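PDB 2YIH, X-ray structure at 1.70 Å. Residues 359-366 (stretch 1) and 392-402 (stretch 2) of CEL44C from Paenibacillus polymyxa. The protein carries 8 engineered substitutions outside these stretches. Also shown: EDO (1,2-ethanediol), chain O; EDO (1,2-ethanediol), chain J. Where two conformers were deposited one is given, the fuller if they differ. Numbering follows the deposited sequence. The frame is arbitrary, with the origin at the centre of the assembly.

Stretch 1, residues 359-366: YSYGGEND
Stretch 2 392-402: KLKDGVNNYVS

Two segments of one chain, one without a regular helix and the other a loop that runs into a helix, can be held together by very few direct polar bonds, provided that backbone, water and side-chain contacts each take a share; residues 359-366 and 392-402 of CEL44C illustrate the principle. Stretch 1 has no regular helix and closes with a type I beta turn from Gly363 to Asp366, fixed by Asp366 N to Gly363 O at 3.0 Å. Gly362 (phi/psi 66/-167) leads into the turn and Gly363 (58/44) opens it, both with positive phi, a region glycine enters easily. Stretch 2 is loop up to Asn398, the N-cap residue, and then helical from Asn399; Ser402 N donates to Asn398 O at 3.0 Å. The segments run in the same sense: the CA atoms of Ser360 and Lys392 lie 7.1 Å apart, those of Glu364 and Asn398 4.7 Å, and those of Asn365 and Tyr400 5.2 Å.

The one direct hydrogen bond assigned between the stretches joins main chains. Tyr400 N, in the first turn of the helix, where amides lack carbonyl partners from a preceding turn, donates to Glu364 O at 3.0 Å with an N-H...O angle of 145°. Asn399 N is also close to Glu364 O, at 3.3 Å, but its angle is too poor for a bond.

At the other end, water takes over. Water 1 lies 2.6 Å from Ser360 OG, donates to Glu364 OE2 at 2.7 Å and accepts from Leu393 N at 2.8 Å, so a single molecule links a hydroxyl, a carboxylate and an amide across the gap. Ser360 (chi1 170°, t) also accepts from Gly362 N through OG at 3.0 Å, which ties its side chain to the approach to the turn.

Van der Waals contacts complete the packing. Ser360 CB meets Leu393 CD1 at 3.6 Å, the leucine adopting m,t. Glu364 (chi1 m, chi2 p, chi3 -5°) folds so that its carboxylate lies against the CB atoms of Leu393 and Lys394: OE2 is 3.7 Å from Leu393 CB, and CD is 3.8 Å from Lys394 CB. The CA-to-CB bond of Tyr400 points toward stretch 1, and with chi1 -85° and chi2 -72° the ring presents its edge to the Asn365 backbone, Tyr400 CD2 lying 3.5 Å from Asn365 C; Tyr400 CB is 3.3 Å from Asp366 O.

The CA-to-CB bond of Asn365 (chi1 -71°, m) points away from stretch 2, yet the end of its side chain comes near Val397 and Asn399, where the loop passes into the helix. Lys394 N pays a cost of this packing: the contact buries it without a partner.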

# COMPACT_ATOMS: atom_id res chain seq x y z
N TYR A 359 0.98 0.84 -4.90
CA TYR A 359 0.16 1.70 -5.77
C TYR A 359 0.91 2.98 -6.07
O TYR A 359 1.79 3.39 -5.31
CB TYR A 359 -1.20 2.01 -5.10
CG TYR A 359 -1.14 3.02 -3.94
CD1 TYR A 359 -0.80 2.62 -2.65
CD2 TYR A 359 -1.45 4.37 -4.17
CE1 TYR A 359 -0.73 3.55 -1.60
CE2 TYR A 359 -1.41 5.29 -3.14
CZ TYR A 359 -1.06 4.88 -1.87
OH TYR A 359 -1.08 5.81 -0.84
N SER A 360 0.47 3.68 -7.10
CA SER A 360 1.02 5.00 -7.43
C SER A 360 0.09 5.63 -8.45
O SER A 360 -0.46 4.92 -9.30
CB SER A 360 2.41 4.87 -8.09
OG SER A 360 2.81 6.13 -8.61
N TYR A 361 -0.02 6.95 -8.40
CA TYR A 361 -0.79 7.72 -9.37
C TYR A 361 0.12 8.44 -10.38
O TYR A 361 -0.35 9.26 -11.17
CB TYR A 361 -1.75 8.69 -8.64
CG TYR A 361 -2.95 7.95 -8.12
CD1 TYR A 361 -2.82 7.03 -7.06
CD2 TYR A 361 -4.18 8.08 -8.74
CE1 TYR A 361 -3.89 6.23 -6.64
CE2 TYR A 361 -5.29 7.30 -8.32
CZ TYR A 361 -5.12 6.38 -7.27
OH TYR A 361 -6.17 5.60 -6.86
N GLY A 362 1.42 8.14 -10.33
CA GLY A 362 2.36 8.77 -11.27
C GLY A 362 2.50 10.28 -11.01
O GLY A 362 2.10 10.79 -9.96
N GLY A 363 3.11 10.99 -11.96
CA GLY A 363 3.34 12.44 -11.76
C GLY A 363 4.14 12.74 -10.51
O GLY A 363 3.84 13.71 -9.78
N GLU A 364 5.20 11.96 -10.29
CA GLU A 364 5.93 11.95 -9.02
C GLU A 364 6.54 13.29 -8.69
O GLU A 364 6.72 13.63 -7.54
CB GLU A 364 7.04 10.88 -9.06
CG GLU A 364 6.49 9.47 -9.20
CD GLU A 364 6.21 9.02 -10.65
OE1 GLU A 364 6.33 9.82 -11.61
OE2 GLU A 364 5.82 7.86 -10.81
N ASN A 365 6.98 14.00 -9.74
CA ASN A 365 7.62 15.29 -9.57
C ASN A 365 6.77 16.38 -10.24
O ASN A 365 7.30 17.40 -10.71
CB ASN A 365 9.03 15.23 -10.14
CG ASN A 365 9.93 14.40 -9.30
OD1 ASN A 365 10.39 13.32 -9.72
ND2 ASN A 365 10.14 14.83 -8.09
N ASP A 366 5.46 16.18 -10.22
CA ASP A 366 4.52 17.19 -10.76
C ASP A 366 3.42 17.49 -9.75
O ASP A 366 3.00 16.61 -9.00
CB ASP A 366 3.85 16.67 -12.03
CG ASP A 366 3.06 17.78 -12.75
OD1 ASP A 366 3.72 18.70 -13.30
OD2 ASP A 366 1.81 17.76 -12.74
N LYS A 392 7.40 3.42 -5.69
CA LYS A 392 8.07 4.34 -6.62
C LYS A 392 8.17 3.75 -8.05
O LYS A 392 9.01 2.87 -8.31
CB LYS A 392 9.49 4.62 -6.12
CG LYS A 392 9.59 5.33 -4.76
CD LYS A 392 11.10 5.52 -4.42
CE LYS A 392 11.71 6.69 -5.22
NZ LYS A 392 13.18 6.91 -4.84
N LEU A 393 7.37 4.30 -8.97
CA LEU A 393 7.47 3.94 -10.38
C LEU A 393 8.61 4.69 -11.07
O LEU A 393 9.06 4.28 -12.15
CB LEU A 393 6.16 4.22 -11.12
CG LEU A 393 4.97 3.39 -10.62
CD1 LEU A 393 3.69 3.91 -11.30
CD2 LEU A 393 5.17 1.89 -10.86
N LYS A 394 9.07 5.77 -10.44
CA LYS A 394 10.20 6.55 -10.96
C LYS A 394 11.27 6.58 -9.91
O LYS A 394 10.99 6.82 -8.73
CB LYS A 394 9.78 8.00 -11.27
CG LYS A 394 10.68 8.68 -12.26
CD LYS A 394 10.93 10.11 -11.88
CE LYS A 394 12.16 10.62 -12.60
NZ LYS A 394 13.25 9.61 -12.53
N ASP A 395 12.51 6.32 -10.31
CA ASP A 395 13.61 6.33 -9.35
C ASP A 395 14.04 7.76 -9.00
O ASP A 395 13.60 8.73 -9.62
CB ASP A 395 14.80 5.51 -9.87
CG ASP A 395 14.48 4.01 -9.94
OD1 ASP A 395 13.79 3.52 -9.03
OD2 ASP A 395 14.99 3.32 -10.85
N GLY A 396 14.88 7.87 -7.97
CA GLY A 396 15.36 9.19 -7.49
C GLY A 396 14.27 9.89 -6.71
O GLY A 396 13.34 9.24 -6.22
N VAL A 397 14.35 11.22 -6.58
CA VAL A 397 13.34 11.91 -5.75
C VAL A 397 11.94 11.78 -6.36
O VAL A 397 11.79 11.66 -7.57
CB VAL A 397 13.68 13.39 -5.49
CG1 VAL A 397 15.01 13.50 -4.73
CG2 VAL A 397 13.70 14.18 -6.77
N ASN A 398 10.93 11.75 -5.50
CA ASN A 398 9.53 11.83 -5.93
C ASN A 398 8.95 12.98 -5.10
O ASN A 398 8.18 12.77 -4.17
CB ASN A 398 8.78 10.53 -5.61
CG ASN A 398 9.18 9.33 -6.51
OD1 ASN A 398 10.14 9.37 -7.35
ND2 ASN A 398 8.47 8.23 -6.30
N ASN A 399 9.29 14.19 -5.51
CA ASN A 399 9.14 15.35 -4.63
C ASN A 399 7.70 15.63 -4.26
O ASN A 399 7.43 16.03 -3.15
CB ASN A 399 9.74 16.60 -5.28
CG ASN A 399 11.25 16.56 -5.31
OD1 ASN A 399 11.91 16.19 -4.32
ND2 ASN A 399 11.81 16.86 -6.47
N TYR A 400 6.79 15.46 -5.22
CA TYR A 400 5.38 15.81 -4.95
C TYR A 400 4.62 14.69 -4.24
O TYR A 400 3.65 14.96 -3.50
CB TYR A 400 4.68 16.33 -6.20
CG TYR A 400 4.89 17.82 -6.43
CD1 TYR A 400 4.26 18.76 -5.62
CD2 TYR A 400 5.79 18.28 -7.41
CE1 TYR A 400 4.42 20.13 -5.82
CE2 TYR A 400 5.96 19.65 -7.63
CZ TYR A 400 5.33 20.56 -6.80
OH TYR A 400 5.51 21.91 -7.01
N VAL A 401 5.09 13.44 -4.38
CA VAL A 401 4.53 12.37 -3.52
C VAL A 401 4.95 12.59 -2.08
O VAL A 401 4.14 12.50 -1.16
CB VAL A 401 4.95 10.97 -4.04
CG1 VAL A 401 4.46 9.87 -3.04
CG2 VAL A 401 4.32 10.75 -5.41
N SER A 402 6.23 12.89 -1.86
CA SER A 402 6.71 13.16 -0.52
C SER A 402 5.96 14.35 0.06
O SER A 402 5.63 14.34 1.24
CB SER A 402 8.22 13.39 -0.51
OG SER A 402 8.93 12.20 -0.86
C1 EDO O . 17.74 6.15 -5.30
O1 EDO O . 18.22 7.40 -5.80
C2 EDO O . 16.22 6.17 -5.33
O2 EDO O . 15.78 5.63 -6.58
C1 EDO J . 0.76 21.99 -14.07
O1 EDO J . 0.90 22.67 -15.31
C2 EDO J . 2.15 21.56 -13.64
O2 EDO J . 2.71 20.70 -14.64
O HOH W 1 5.41 6.34 -8.65